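Local coordinates for protein C-type lectin domain family 4, member a4 (Mus musculus, PDB 3VYJ) that probably acts as an inhibitory dendritic-cell receptor that recognises carbohydrates in a calcium-dependent way through this C-type lectin domain, at residues A[59-64]-A[120-125]; A[94-99]-A[112-117]. All coordinates share one frame; numbering follows the deposited sequence.

Contact 1 (A[59-64]-A[120-125]). With SO4 (sulfate ion), chain C.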
ATOM      1  N   ALA A  59      -4.007  -7.599  10.100  0.50 32.26           N
ATOM      2  CA  ALA A  59      -4.488  -7.487   8.738  0.50 29.87           C
ATOM      3  C   ALA A  59      -3.438  -7.010   7.742  0.50 27.97           C
ATOM      4  O   ALA A  59      -2.462  -6.372   8.099  0.50 24.55           O
ATOM      5  CB  ALA A  59      -5.713  -6.594   8.693  1.00 30.86           C
ATOM      6  N   GLY A  60      -3.670  -7.360   6.481  1.00 30.01           N
ATOM      7  CA  GLY A  60      -2.815  -6.981   5.350  1.00 27.37           C
ATOM      8  C   GLY A  60      -3.513  -5.899   4.536  1.00 26.22           C
ATOM      9  O   GLY A  60      -4.737  -5.892   4.412  1.00 27.03           O
ATOM     10  N   TYR A  61      -2.729  -4.988   3.967  1.00 26.16           N
ATOM     11  CA  TYR A  61      -3.290  -3.828   3.267  1.00 25.93           C
ATOM     12  C   TYR A  61      -2.603  -3.618   1.932  1.00 23.87           C
ATOM     13  O   TYR A  61      -1.383  -3.430   1.896  1.00 22.84           O
ATOM     14  CB  TYR A  61      -3.119  -2.548   4.111  1.00 25.25           C
ATOM     15  CG  TYR A  61      -3.787  -2.595   5.471  1.00 25.71           C
ATOM     16  CD1 TYR A  61      -5.000  -1.947   5.697  1.00 25.93           C
ATOM     17  CD2 TYR A  61      -3.199  -3.284   6.537  1.00 27.58           C
ATOM     18  CE1 TYR A  61      -5.626  -2.004   6.941  1.00 25.89           C
ATOM     19  CE2 TYR A  61      -3.814  -3.331   7.790  1.00 27.75           C
ATOM     20  CZ  TYR A  61      -5.017  -2.689   7.984  1.00 26.87           C
ATOM     21  OH  TYR A  61      -5.612  -2.733   9.231  1.00 28.86           O
ATOM     22  N   PHE A  62      -3.392  -3.602   0.856  1.00 24.44           N
ATOM     23  CA  PHE A  62      -2.880  -3.317  -0.491  1.00 23.76           C
ATOM     24  C   PHE A  62      -2.333  -1.918  -0.566  1.00 22.96           C
ATOM     25  O   PHE A  62      -2.916  -0.981  -0.018  1.00 22.78           O
ATOM     26  CB  PHE A  62      -3.979  -3.447  -1.562  1.00 23.67           C
ATOM     27  CG  PHE A  62      -4.176  -4.852  -2.072  1.00 25.09           C
ATOM     28  CD1 PHE A  62      -3.109  -5.579  -2.605  1.00 25.21           C
ATOM     29  CD2 PHE A  62      -5.446  -5.440  -2.053  1.00 24.97           C
ATOM     30  CE1 PHE A  62      -3.304  -6.872  -3.097  1.00 24.92           C
ATOM     31  CE2 PHE A  62      -5.641  -6.732  -2.526  1.00 24.65           C
ATOM     32  CZ  PHE A  62      -4.570  -7.446  -3.049  1.00 25.62           C
ATOM     33  N   ILE A  63      -1.205  -1.792  -1.253  1.00 21.02           N
ATOM     34  CA  ILE A  63      -0.620  -0.510  -1.581  1.00 21.46           C
ATOM     35  C   ILE A  63      -0.569  -0.328  -3.113  1.00 21.92           C
ATOM     36  O   ILE A  63      -0.831  -1.258  -3.872  1.00 23.34           O
ATOM     37  CB  ILE A  63       0.780  -0.349  -0.926  1.00 20.70           C
ATOM     38  CG1 ILE A  63       1.820  -1.280  -1.518  1.00 21.37           C
ATOM     39  CG2 ILE A  63       0.724  -0.648   0.566  1.00 21.06           C
ATOM     40  CD1 ILE A  63       3.215  -0.945  -1.012  1.00 21.19           C
ATOM     41  N   GLY A  64      -0.222   0.857  -3.571  1.00 22.22           N
ATOM     42  CA  GLY A  64      -0.248   1.138  -4.997  1.00 22.92           C
ATOM     43  C   GLY A  64       1.016   0.762  -5.750  1.00 22.23           C
ATOM     44  O   GLY A  64       1.509   1.541  -6.553  1.00 21.05           O
ATOM     45  N   GLU A 120      -8.171 -10.992  -1.562  1.00 35.75           N
ATOM     46  CA  GLU A 120      -8.994  -9.953  -0.988  1.00 36.63           C
ATOM     47  C   GLU A 120      -8.375  -9.479   0.306  1.00 35.73           C
ATOM     48  O   GLU A 120      -8.086 -10.281   1.193  1.00 32.73           O
ATOM     49  CB  GLU A 120     -10.395 -10.480  -0.741  1.00 37.98           C
ATOM     50  CG  GLU A 120     -11.256 -10.499  -1.992  1.00 43.13           C
ATOM     51  CD  GLU A 120     -12.584 -11.188  -1.757  1.00 47.17           C
ATOM     52  OE1 GLU A 120     -12.571 -12.319  -1.224  1.00 49.33           O
ATOM     53  OE2 GLU A 120     -13.632 -10.605  -2.101  1.00 46.52           O
ATOM     54  N   HIS A 121      -8.166  -8.170   0.394  1.00 34.30           N
ATOM     55  CA  HIS A 121      -7.535  -7.583   1.557  1.00 32.25           C
ATOM     56  C   HIS A 121      -8.051  -6.207   1.798  1.00 31.55           C
ATOM     57  O   HIS A 121      -8.723  -5.624   0.938  1.00 31.96           O
ATOM     58  CB  HIS A 121      -6.023  -7.515   1.377  1.00 32.00           C
ATOM     59  CG  HIS A 121      -5.329  -8.853   1.419  1.00 33.82           C
ATOM     60  ND1 HIS A 121      -5.020  -9.480   2.575  1.00 33.68           N
ATOM     61  CD2 HIS A 121      -4.856  -9.667   0.394  1.00 32.23           C
ATOM     62  CE1 HIS A 121      -4.387 -10.637   2.306  1.00 32.15           C
ATOM     63  NE2 HIS A 121      -4.276 -10.747   0.971  1.00 34.08           N
ATOM     64  N   ASN A 122      -7.742  -5.676   2.983  1.00 28.53           N
ATOM     65  CA  ASN A 122      -7.932  -4.259   3.289  1.00 28.47           C
ATOM     66  C   ASN A 122      -6.960  -3.458   2.429  1.00 27.54           C
ATOM     67  O   ASN A 122      -6.129  -4.050   1.755  1.00 29.98           O
ATOM     68  CB  ASN A 122      -7.646  -4.015   4.781  1.00 28.61           C
ATOM     69  CG  ASN A 122      -8.652  -4.718   5.685  1.00 31.72           C
ATOM     70  OD1 ASN A 122      -9.855  -4.655   5.458  1.00 31.76           O
ATOM     71  ND2 ASN A 122      -8.156  -5.409   6.693  1.00 34.05           N
ATOM     72  N   SER A 123      -7.018  -2.131   2.473  1.00 24.78           N
ATOM     73  CA  SER A 123      -6.069  -1.321   1.706  1.00 24.02           C
ATOM     74  C   SER A 123      -5.992   0.070   2.285  1.00 23.56           C
ATOM     75  O   SER A 123      -6.764   0.394   3.194  1.00 22.87           O
ATOM     76  CB  SER A 123      -6.520  -1.238   0.243  1.00 23.05           C
ATOM     77  OG  SER A 123      -7.822  -0.679   0.166  1.00 25.83           O
ATOM     78  N   VAL A 124      -5.080   0.888   1.751  1.00 23.75           N
ATOM     79  CA  VAL A 124      -4.918   2.289   2.160  1.00 23.62           C
ATOM     80  C   VAL A 124      -4.887   3.184   0.918  1.00 25.36           C
ATOM     81  O   VAL A 124      -4.083   2.918   0.002  1.00 25.07           O
ATOM     82  CB  VAL A 124      -3.589   2.464   2.923  1.00 23.87           C
ATOM     83  CG1 VAL A 124      -3.407   3.903   3.411  1.00 23.07           C
ATOM     84  CG2 VAL A 124      -3.512   1.448   4.063  1.00 22.15           C
ATOM     85  N   CYS A 125      -5.762   4.212   0.888  1.00 23.33           N
ATOM     86  CA  CYS A 125      -5.835   5.216  -0.173  0.50 22.36           C
ATOM     87  C   CYS A 125      -5.096   6.458   0.262  1.00 24.07           C
ATOM     88  O   CYS A 125      -4.976   6.727   1.470  1.00 25.29           O
ATOM     89  CB  CYS A 125      -7.291   5.611  -0.481  0.50 21.11           C
ATOM     90  SG  CYS A 125      -8.442   4.243  -0.735  0.50 20.59           S
TER
HETATM   91  S   SO4 C1002      -5.887 -10.284   5.956  1.00 68.40           S
HETATM   92  O1  SO4 C1002      -6.088 -10.020   7.403  1.00 71.29           O
HETATM   93  O2  SO4 C1002      -4.564 -10.909   5.738  1.00 63.60           O
HETATM   94  O3  SO4 C1002      -6.954 -11.190   5.471  1.00 70.56           O
HETATM   95  O4  SO4 C1002      -5.976  -8.990   5.221  1.00 72.54           O
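Phe-62 and Asn-122 join two parallel strands through a backbone hydrogen bond, Phe-62 N to Asn-122 O, 2.9 Å long. The same oxygen also receives a CA-H...O contact from Tyr-61 CA at 3.2 Å. One step on, Val-124 N gives a weak, longer bond to Phe-62 O. Tyr-61 and Asn-122 lie side by side and point the same way. Tyr-61 CD1 sits 3.5 Å from Asn-122 CB, and Val-124 CG2 packs against Tyr-61 CB. Phe-62 turns to the other face of the sheet, where its CB meets Ser-123 CB. There the edge of the His-121 ring points at the Phe-62 face in a T-shaped pair, with centroids 5.5 Å apart and planes at 89°. His-121 CG stands beside the backbone N (chi1 -71°), and from there CD2 nears Phe-62 CZ while ND1 faces a sulfate. This ion, probably from the crystallisation liquor, bridges the two segments. Its O4 accepts from His-121 ND1 at 2.9 Å and from Gly-60 N at 3.1 Å, and Lys-22 is a further donor. Farther out, the Tyr-61 hydroxyl is fixed by Asn-56 N, and Trp-25 meets Phe-62 edge-to-face. Cys-125 is tied to Cys-32 by a disulfide. This parallel pairing of the last strand with a central strand belongs to the C-type lectin fold, whose chain termini come together in one domain.

Contact 2 (A[94-99]-A[112-117]). With SO4 (sulfate ion), chain D.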
ATOM      1  N   ASN A  94      11.114 -12.245  -3.754  1.00 46.29           N
ATOM      2  CA  ASN A  94      11.930 -13.180  -4.550  1.00 46.92           C
ATOM      3  C   ASN A  94      11.457 -14.639  -4.565  1.00 47.45           C
ATOM      4  O   ASN A  94      12.024 -15.468  -5.277  1.00 52.10           O
ATOM      5  CB  ASN A  94      13.391 -13.106  -4.104  1.00 45.94           C
ATOM      6  CG  ASN A  94      13.959 -11.701  -4.203  1.00 47.94           C
ATOM      7  OD1 ASN A  94      13.783 -11.019  -5.210  1.00 51.14           O
ATOM      8  ND2 ASN A  94      14.661 -11.270  -3.160  1.00 49.08           N
ATOM      9  N   GLN A  95      10.412 -14.944  -3.800  1.00 48.59           N
ATOM     10  CA  GLN A  95       9.907 -16.317  -3.681  1.00 47.01           C
ATOM     11  C   GLN A  95       9.049 -16.774  -4.864  1.00 47.39           C
ATOM     12  O   GLN A  95       8.943 -17.973  -5.122  1.00 49.05           O
ATOM     13  CB  GLN A  95       9.117 -16.499  -2.380  1.00 46.55           C
ATOM     14  CG  GLN A  95       9.861 -16.047  -1.132  1.00 51.23           C
ATOM     15  CD  GLN A  95      11.282 -16.579  -1.088  1.00 54.59           C
ATOM     16  OE1 GLN A  95      11.501 -17.792  -1.051  1.00 56.67           O
ATOM     17  NE2 GLN A  95      12.260 -15.670  -1.108  1.00 54.65           N
ATOM     18  N   ASP A  96       8.426 -15.829  -5.568  1.00 41.81           N
ATOM     19  CA  ASP A  96       7.450 -16.158  -6.608  1.00 40.01           C
ATOM     20  C   ASP A  96       7.308 -14.963  -7.562  1.00 36.96           C
ATOM     21  O   ASP A  96       8.074 -14.017  -7.475  1.00 34.46           O
ATOM     22  CB  ASP A  96       6.099 -16.534  -5.973  1.00 40.80           C
ATOM     23  CG  ASP A  96       5.485 -15.377  -5.165  1.00 42.84           C
ATOM     24  OD1 ASP A  96       5.812 -14.209  -5.446  1.00 40.64           O
ATOM     25  OD2 ASP A  96       4.673 -15.628  -4.252  1.00 43.41           O
ATOM     26  N   TRP A  97       6.335 -14.994  -8.462  1.00 37.24           N
ATOM     27  CA  TRP A  97       6.220 -13.915  -9.449  1.00 36.24           C
ATOM     28  C   TRP A  97       4.989 -13.069  -9.276  1.00 33.61           C
ATOM     29  O   TRP A  97       4.619 -12.309 -10.181  1.00 31.65           O
ATOM     30  CB  TRP A  97       6.265 -14.489 -10.864  1.00 38.72           C
ATOM     31  CG  TRP A  97       7.593 -15.125 -11.223  1.00 41.84           C
ATOM     32  CD1 TRP A  97       7.900 -16.485 -11.266  1.00 41.31           C
ATOM     33  CD2 TRP A  97       8.840 -14.437 -11.616  1.00 41.00           C
ATOM     34  NE1 TRP A  97       9.211 -16.682 -11.643  1.00 45.33           N
ATOM     35  CE2 TRP A  97       9.831 -15.498 -11.870  1.00 44.84           C
ATOM     36  CE3 TRP A  97       9.220 -13.106 -11.776  1.00 41.54           C
ATOM     37  CZ2 TRP A  97      11.139 -15.209 -12.266  1.00 44.71           C
ATOM     38  CZ3 TRP A  97      10.541 -12.825 -12.166  1.00 40.90           C
ATOM     39  CH2 TRP A  97      11.475 -13.854 -12.408  1.00 42.71           C
ATOM     40  N   GLU A  98       4.324 -13.185  -8.128  1.00 30.72           N
ATOM     41  CA  GLU A  98       3.065 -12.448  -7.935  1.00 30.09           C
ATOM     42  C   GLU A  98       3.289 -10.947  -8.052  1.00 25.68           C
ATOM     43  O   GLU A  98       4.348 -10.444  -7.694  1.00 26.10           O
ATOM     44  CB  GLU A  98       2.366 -12.845  -6.627  1.00 31.47           C
ATOM     45  CG  GLU A  98       2.044 -14.335  -6.519  1.00 34.02           C
ATOM     46  CD  GLU A  98       1.049 -14.848  -7.568  1.00 37.41           C
ATOM     47  OE1 GLU A  98       0.280 -14.049  -8.162  1.00 39.72           O
ATOM     48  OE2 GLU A  98       1.018 -16.080  -7.795  1.00 39.24           O
ATOM     49  N   ARG A  99       2.294 -10.241  -8.566  1.00 25.88           N
ATOM     50  CA  ARG A  99       2.496  -8.861  -9.045  1.00 25.52           C
ATOM     51  C   ARG A  99       2.083  -7.731  -8.099  1.00 26.00           C
ATOM     52  O   ARG A  99       2.521  -6.596  -8.287  1.00 25.27           O
ATOM     53  CB  ARG A  99       1.815  -8.684 -10.414  1.00 26.90           C
ATOM     54  CG  ARG A  99       2.393  -9.646 -11.469  1.00 28.55           C
ATOM     55  CD  ARG A  99       1.931  -9.380 -12.905  1.00 26.83           C
ATOM     56  NE  ARG A  99       2.768 -10.162 -13.833  1.00 27.33           N
ATOM     57  CZ  ARG A  99       3.949  -9.756 -14.312  1.00 27.42           C
ATOM     58  NH1 ARG A  99       4.438  -8.553 -14.018  1.00 27.25           N
ATOM     59  NH2 ARG A  99       4.633 -10.534 -15.136  1.00 28.59           N
ATOM     60  N   TRP A 112       6.519  -5.285   3.623  1.00 28.73           N
ATOM     61  CA  TRP A 112       5.744  -5.649   2.433  1.00 27.95           C
ATOM     62  C   TRP A 112       5.941  -7.070   2.006  1.00 29.63           C
ATOM     63  O   TRP A 112       7.053  -7.605   2.078  1.00 29.33           O
ATOM     64  CB  TRP A 112       6.131  -4.770   1.249  1.00 26.18           C
ATOM     65  CG  TRP A 112       6.188  -3.275   1.496  1.00 24.48           C
ATOM     66  CD1 TRP A 112       5.626  -2.546   2.550  1.00 24.33           C
ATOM     67  CD2 TRP A 112       6.822  -2.268   0.625  1.00 24.76           C
ATOM     68  NE1 TRP A 112       5.883  -1.198   2.406  1.00 23.97           N
ATOM     69  CE2 TRP A 112       6.588  -0.968   1.256  1.00 23.78           C
ATOM     70  CE3 TRP A 112       7.535  -2.320  -0.583  1.00 24.57           C
ATOM     71  CZ2 TRP A 112       7.052   0.212   0.693  1.00 23.51           C
ATOM     72  CZ3 TRP A 112       7.997  -1.120  -1.139  1.00 23.77           C
ATOM     73  CH2 TRP A 112       7.769   0.111  -0.513  1.00 24.12           C
ATOM     74  N   ASN A 113       4.859  -7.654   1.492  1.00 30.47           N
ATOM     75  CA  ASN A 113       4.836  -8.960   0.843  1.00 29.65           C
ATOM     76  C   ASN A 113       4.176  -8.839  -0.533  1.00 28.65           C
ATOM     77  O   ASN A 113       3.198  -8.107  -0.704  1.00 25.85           O
ATOM     78  CB  ASN A 113       4.018  -9.957   1.676  1.00 31.13           C
ATOM     79  CG  ASN A 113       4.840 -10.650   2.758  1.00 36.97           C
ATOM     80  OD1 ASN A 113       5.972 -10.274   3.053  1.00 38.67           O
ATOM     81  ND2 ASN A 113       4.254 -11.673   3.363  1.00 41.25           N
ATOM     82  N   ASP A 114       4.703  -9.563  -1.515  1.00 27.90           N
ATOM     83  CA  ASP A 114       4.043  -9.619  -2.821  1.00 28.43           C
ATOM     84  C   ASP A 114       3.019 -10.741  -2.746  1.00 27.43           C
ATOM     85  O   ASP A 114       3.275 -11.757  -2.117  1.00 28.43           O
ATOM     86  CB  ASP A 114       5.058  -9.797  -3.964  1.00 28.79           C
ATOM     87  CG  ASP A 114       5.661 -11.192  -3.995  1.00 30.05           C
ATOM     88  OD1 ASP A 114       6.720 -11.417  -3.376  1.00 29.87           O
ATOM     89  OD2 ASP A 114       5.023 -12.075  -4.590  1.00 29.82           O
ATOM     90  N   ILE A 115       1.834 -10.528  -3.310  1.00 25.51           N
ATOM     91  CA  ILE A 115       0.769 -11.507  -3.253  1.00 26.74           C
ATOM     92  C   ILE A 115      -0.066 -11.407  -4.527  1.00 29.35           C
ATOM     93  O   ILE A 115       0.048 -10.410  -5.272  1.00 29.33           O
ATOM     94  CB  ILE A 115      -0.196 -11.253  -2.060  1.00 27.22           C
ATOM     95  CG1 ILE A 115      -0.822  -9.861  -2.176  1.00 25.76           C
ATOM     96  CG2 ILE A 115       0.500 -11.468  -0.715  1.00 27.27           C
ATOM     97  CD1 ILE A 115      -2.243  -9.816  -1.669  1.00 28.36           C
ATOM     98  N   PRO A 116      -0.941 -12.408  -4.761  1.00 28.88           N
ATOM     99  CA  PRO A 116      -1.847 -12.339  -5.906  1.00 29.71           C
ATOM    100  C   PRO A 116      -2.799 -11.143  -5.852  1.00 31.61           C
ATOM    101  O   PRO A 116      -3.424 -10.884  -4.811  1.00 32.51           O
ATOM    102  CB  PRO A 116      -2.622 -13.665  -5.830  1.00 29.68           C
ATOM    103  CG  PRO A 116      -1.700 -14.605  -5.103  1.00 29.47           C
ATOM    104  CD  PRO A 116      -0.925 -13.751  -4.133  1.00 28.64           C
ATOM    105  N   CYS A 117      -2.896 -10.431  -6.979  1.00 30.54           N
ATOM    106  CA  CYS A 117      -3.750  -9.258  -7.139  0.75 30.05           C
ATOM    107  C   CYS A 117      -5.203  -9.579  -6.883  1.00 31.73           C
ATOM    108  O   CYS A 117      -5.980  -8.706  -6.492  1.00 31.81           O
ATOM    109  CB  CYS A 117      -3.564  -8.661  -8.542  0.75 27.73           C
ATOM    110  SG  CYS A 117      -1.876  -8.044  -8.761  0.75 28.37           S
TER
HETATM  111  S   SO4 D1003      -3.495 -12.625  -9.663  1.00 63.47           S
HETATM  112  O1  SO4 D1003      -2.564 -11.539  -9.285  1.00 63.31           O
HETATM  113  O2  SO4 D1003      -4.452 -12.854  -8.558  1.00 58.64           O
HETATM  114  O3  SO4 D1003      -4.216 -12.221 -10.901  1.00 61.76           O
HETATM  115  O4  SO4 D1003      -2.715 -13.879  -9.878  1.00 64.58           O
HETATM  116  O   HOH W   1       8.215 -13.436  -2.619  1.00 41.50           O
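Asp-96 and Asp-114 bring their carboxylates together across the contact, with Asp-96 OD1 only 2.4 Å from Asp-114 OD2. The side chains slide past each other in opposite directions, and their carboxylate planes are 80° apart. An approach this short is doubtful in detail.

Among the polar bonds, Glu-98 N donates to Asp-96 OD1 at 3.2 Å, from above the carboxylate plane, and closes an Asx turn. A water spans the segments, accepting from Gln-95 N and donating to Asp-114 OD1 at 2.6 Å. Cys-117 N donates to O1 of a sulfate, which Lys-118 N also holds. Arg-71 makes long, weak ion pairs with both aspartates and a hydrogen bond to Glu-98 O.

The remaining contacts are van der Waals. The Glu-98 chain bends at chi2 (-64°) and brings its carboxylate slantwise across the Pro-116 ring, with CD 3.7 Å from Pro-116 CG. Arg-99 CB touches Cys-117 SG at 4.1 Å, beside the disulfide to Cys-100.

Asn-94, Glu-98, Asn-113 and Asp-114, with Glu-92, are calcium ligands of this protein. The acids among them suit a cation site, where a bound calcium would probably offset their charge. Asp-96 is not a listed ligand.

Contact 1 is buried and lies near the middle of the chain; contact 2 is at the surface. Both reach the same mixed sheet, through strands 61-67 and 121-128 in contact 1 and strand 109-115 in contact 2. Strands 109-115 and 121-128 follow each other in sequence, and contact 2 is nested within the loop that contact 1 closes. The two touch where Ile-115 CD1 packs on the Phe-62 and His-121 rings, 3.4 Å from Phe-62 CE1. Contact 1 relies on strand pairing, aromatic rings and apolar packing. Contact 2 joins a loop to a strand end with acidic groups and water. Each includes a disulfide cysteine and a bound sulfate.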